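Putative Oleoyl-[acyl-carrier protein] thioesterase (Lactobacillus plantarum, PDB 2OWN) probably hydrolyses the thioester bond of oleoyl-[acyl-carrier protein] and perhaps related acyl-carrier-protein thioesters, releasing free fatty acids, as a two-hotdog-domain acyl-ACP thioesterase. Local coordinates at residues W187-F196 with T218-L226. Numbering follows the deposited sequence.
Sequences WLVDTLPATF and TVTAHANIL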
loop_
_atom_site.group_PDB
_atom_site.type_symbol
_atom_site.label_atom_id
_atom_site.label_comp_id
_atom_site.label_asym_id
_atom_site.label_seq_id
_atom_site.Cartn_x
_atom_site.Cartn_y
_atom_site.Cartn_z
ATOM N N TRP B 187 6.687 0.693 -9.562
ATOM C CA TRP B 187 7.446 1.385 -10.622
ATOM C C TRP B 187 7.319 0.647 -11.952
ATOM O O TRP B 187 7.057 1.285 -12.971
ATOM C CB TRP B 187 8.945 1.567 -10.275
ATOM C CG TRP B 187 9.198 2.056 -8.884
ATOM C CD1 TRP B 187 8.462 2.974 -8.204
ATOM C CD2 TRP B 187 10.299 1.713 -8.043
ATOM N NE1 TRP B 187 8.988 3.180 -6.969
ATOM C CE2 TRP B 187 10.129 2.434 -6.831
ATOM C CE3 TRP B 187 11.414 0.854 -8.183
ATOM C CZ2 TRP B 187 11.035 2.321 -5.740
ATOM C CZ3 TRP B 187 12.330 0.731 -7.097
ATOM C CH2 TRP B 187 12.126 1.472 -5.890
ATOM N N LEU B 188 7.529 -0.679 -11.921
ATOM C CA LEU B 188 7.455 -1.580 -13.103
ATOM C C LEU B 188 6.120 -1.516 -13.841
ATOM O O LEU B 188 6.094 -1.258 -15.043
ATOM C CB LEU B 188 7.728 -3.043 -12.701
ATOM C CG LEU B 188 9.145 -3.399 -12.221
ATOM C CD1 LEU B 188 9.179 -4.709 -11.412
ATOM C CD2 LEU B 188 10.116 -3.450 -13.394
ATOM N N VAL B 189 5.031 -1.717 -13.092
ATOM C CA VAL B 189 3.659 -1.711 -13.646
ATOM C C VAL B 189 3.243 -0.301 -14.087
ATOM O O VAL B 189 2.680 -0.169 -15.176
ATOM C CB VAL B 189 2.623 -2.372 -12.684
ATOM C CG1 VAL B 189 1.213 -2.336 -13.275
ATOM C CG2 VAL B 189 3.046 -3.819 -12.400
ATOM N N ASP B 190 3.520 0.721 -13.257
ATOM C CA ASP B 190 3.195 2.132 -13.596
ATOM C C ASP B 190 3.958 2.662 -14.840
ATOM O O ASP B 190 3.502 3.645 -15.434
ATOM C CB ASP B 190 3.389 3.089 -12.413
ATOM C CG ASP B 190 2.910 4.495 -12.720
ATOM O OD1 ASP B 190 1.700 4.645 -13.012
ATOM O OD2 ASP B 190 3.766 5.401 -12.770
ATOM N N THR B 191 5.110 2.061 -15.211
ATOM C CA THR B 191 5.851 2.436 -16.457
ATOM C C THR B 191 4.932 2.291 -17.691
ATOM O O THR B 191 4.991 3.128 -18.597
ATOM C CB THR B 191 7.138 1.598 -16.682
ATOM O OG1 THR B 191 7.978 1.680 -15.528
ATOM C CG2 THR B 191 7.934 2.084 -17.925
ATOM N N LEU B 192 4.079 1.251 -17.679
ATOM C CA LEU B 192 3.109 0.977 -18.741
ATOM C C LEU B 192 1.908 1.933 -18.580
ATOM O O LEU B 192 1.522 2.226 -17.436
ATOM C CB LEU B 192 2.619 -0.470 -18.681
ATOM C CG LEU B 192 3.678 -1.571 -18.825
ATOM C CD1 LEU B 192 3.085 -2.937 -18.476
ATOM C CD2 LEU B 192 4.297 -1.569 -20.220
ATOM N N PRO B 193 1.293 2.383 -19.703
ATOM C CA PRO B 193 0.163 3.312 -19.593
ATOM C C PRO B 193 -1.143 2.608 -19.172
ATOM O O PRO B 193 -1.278 1.384 -19.369
ATOM C CB PRO B 193 0.056 3.874 -21.008
ATOM C CG PRO B 193 0.470 2.754 -21.864
ATOM C CD PRO B 193 1.546 2.035 -21.119
ATOM N N ALA B 194 -2.070 3.380 -18.589
ATOM C CA ALA B 194 -3.405 2.888 -18.161
ATOM C C ALA B 194 -4.192 2.214 -19.310
ATOM O O ALA B 194 -4.898 1.239 -19.047
ATOM C CB ALA B 194 -4.247 4.009 -17.503
ATOM N N THR B 195 -4.030 2.705 -20.553
ATOM C CA THR B 195 -4.668 2.113 -21.768
ATOM C C THR B 195 -4.215 0.648 -21.998
ATOM O O THR B 195 -5.007 -0.166 -22.482
ATOM C CB THR B 195 -4.438 2.935 -23.060
ATOM O OG1 THR B 195 -3.036 3.099 -23.289
ATOM C CG2 THR B 195 -5.109 4.303 -22.960
ATOM N N PHE B 196 -2.954 0.341 -21.658
ATOM C CA PHE B 196 -2.414 -1.025 -21.718
ATOM C C PHE B 196 -2.941 -1.831 -20.512
ATOM O O PHE B 196 -3.460 -2.933 -20.687
ATOM C CB PHE B 196 -0.874 -1.050 -21.731
ATOM C CG PHE B 196 -0.295 -2.437 -21.783
ATOM C CD1 PHE B 196 -0.036 -3.147 -20.587
ATOM C CD2 PHE B 196 -0.048 -3.062 -23.013
ATOM C CE1 PHE B 196 0.469 -4.469 -20.618
ATOM C CE2 PHE B 196 0.476 -4.399 -23.071
ATOM C CZ PHE B 196 0.739 -5.101 -21.868
ATOM N N THR B 218 17.150 8.132 -7.064
ATOM C CA THR B 218 16.161 8.288 -8.125
ATOM C C THR B 218 16.416 7.103 -9.058
ATOM O O THR B 218 17.525 6.983 -9.605
ATOM C CB THR B 218 16.321 9.612 -8.901
ATOM O OG1 THR B 218 16.284 10.716 -7.990
ATOM C CG2 THR B 218 15.203 9.768 -9.950
ATOM N N VAL B 219 15.422 6.211 -9.172
ATOM C CA VAL B 219 15.488 5.038 -10.060
ATOM C C VAL B 219 14.896 5.431 -11.433
ATOM O O VAL B 219 14.016 6.301 -11.505
ATOM C CB VAL B 219 14.787 3.755 -9.482
ATOM C CG1 VAL B 219 15.280 3.477 -8.069
ATOM C CG2 VAL B 219 13.289 3.856 -9.468
ATOM N N THR B 220 15.406 4.801 -12.492
ATOM C CA THR B 220 14.960 4.999 -13.876
ATOM C C THR B 220 14.356 3.655 -14.297
ATOM O O THR B 220 15.073 2.650 -14.333
ATOM C CB THR B 220 16.124 5.412 -14.794
ATOM O OG1 THR B 220 16.763 6.575 -14.254
ATOM C CG2 THR B 220 15.630 5.723 -16.207
ATOM N N ALA B 221 13.040 3.652 -14.560
ATOM C CA ALA B 221 12.278 2.462 -14.956
ATOM C C ALA B 221 12.093 2.484 -16.458
ATOM O O ALA B 221 11.645 3.499 -16.990
ATOM C CB ALA B 221 10.923 2.425 -14.268
ATOM N N HIS B 222 12.435 1.379 -17.124
ATOM C CA HIS B 222 12.309 1.228 -18.579
ATOM C C HIS B 222 11.352 0.078 -18.892
ATOM O O HIS B 222 11.262 -0.858 -18.102
ATOM C CB HIS B 222 13.655 0.959 -19.234
ATOM C CG HIS B 222 14.703 1.979 -18.938
ATOM N ND1 HIS B 222 14.790 3.173 -19.620
ATOM C CD2 HIS B 222 15.739 1.966 -18.066
ATOM C CE1 HIS B 222 15.816 3.864 -19.160
ATOM N NE2 HIS B 222 16.410 3.152 -18.221
ATOM N N ALA B 223 10.641 0.165 -20.023
ATOM C CA ALA B 223 9.700 -0.882 -20.481
ATOM C C ALA B 223 9.528 -0.926 -22.009
ATOM O O ALA B 223 9.446 0.131 -22.649
ATOM C CB ALA B 223 8.332 -0.743 -19.803
ATOM N N ASN B 224 9.533 -2.148 -22.557
ATOM C CA ASN B 224 9.313 -2.458 -23.975
ATOM C C ASN B 224 8.103 -3.360 -24.063
ATOM O O ASN B 224 8.099 -4.400 -23.406
ATOM C CB ASN B 224 10.505 -3.212 -24.603
ATOM C CG ASN B 224 11.743 -2.352 -24.775
ATOM O OD1 ASN B 224 11.655 -1.179 -25.116
ATOM N ND2 ASN B 224 12.914 -2.963 -24.615
ATOM N N ILE B 225 7.090 -2.963 -24.835
ATOM C CA ILE B 225 5.872 -3.747 -25.060
ATOM C C ILE B 225 6.232 -4.528 -26.321
ATOM O O ILE B 225 6.403 -3.922 -27.397
ATOM C CB ILE B 225 4.616 -2.877 -25.255
ATOM C CG1 ILE B 225 4.390 -1.968 -24.032
ATOM C CG2 ILE B 225 3.386 -3.779 -25.524
ATOM C CD1 ILE B 225 3.231 -0.997 -24.187
ATOM N N LEU B 226 6.338 -5.851 -26.184
ATOM C CA LEU B 226 6.746 -6.767 -27.259
ATOM C C LEU B 226 5.656 -7.743 -27.704
ATOM O O LEU B 226 4.776 -8.074 -26.895
ATOM C CB LEU B 226 7.936 -7.596 -26.760
ATOM C CG LEU B 226 9.183 -6.839 -26.279
ATOM C CD1 LEU B 226 10.144 -7.794 -25.576
ATOM C CD2 LEU B 226 9.863 -6.095 -27.425
HETATM O O HOH W 1 9.558 -0.698 -15.924
#
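Thr191 lies against Ala221 and Ala223, small residues that let Thr191 come close to the strand: its CG2 presses on Ala223 CB at 3.4 Å, tighter than usual for two carbons, while OG1 is 3.3 Å from Ala221 CB. Thr191 OG1, anti to the carbonyl carbon (chi1 -55°), donates to Trp187 O at 2.7 Å, coming in tilted 30° from the carbonyl plane. Thr191 OG1 in turn accepts from a water that also donates to His222 O, 2.8 Å from the water, bridging helix and strand. Putting an alanine here removes OG1 and CG2 and would probably deprive Trp187 O of its hydroxyl donor, leave the water without one of its two acceptors, and open a gap beside Ala223. In the hotdog fold a helix packs against a curved antiparallel sheet, and here helix 187-191 crosses strand 218-226 at -50° in the C-terminal hotdog domain. Toward the start of the strand, branched Val219 lays CG2 over a face of the Trp187 six-membered ring, 4.0 Å from its centroid, a CH-pi contact; Tyr166 also stacks with this indole. Farther along the strand, branched Ile225 touches two apolar side chains, CG1 meeting Leu192 CD2 at 3.8 Å and CG2 reaching Phe196 CE2 at 3.9 Å.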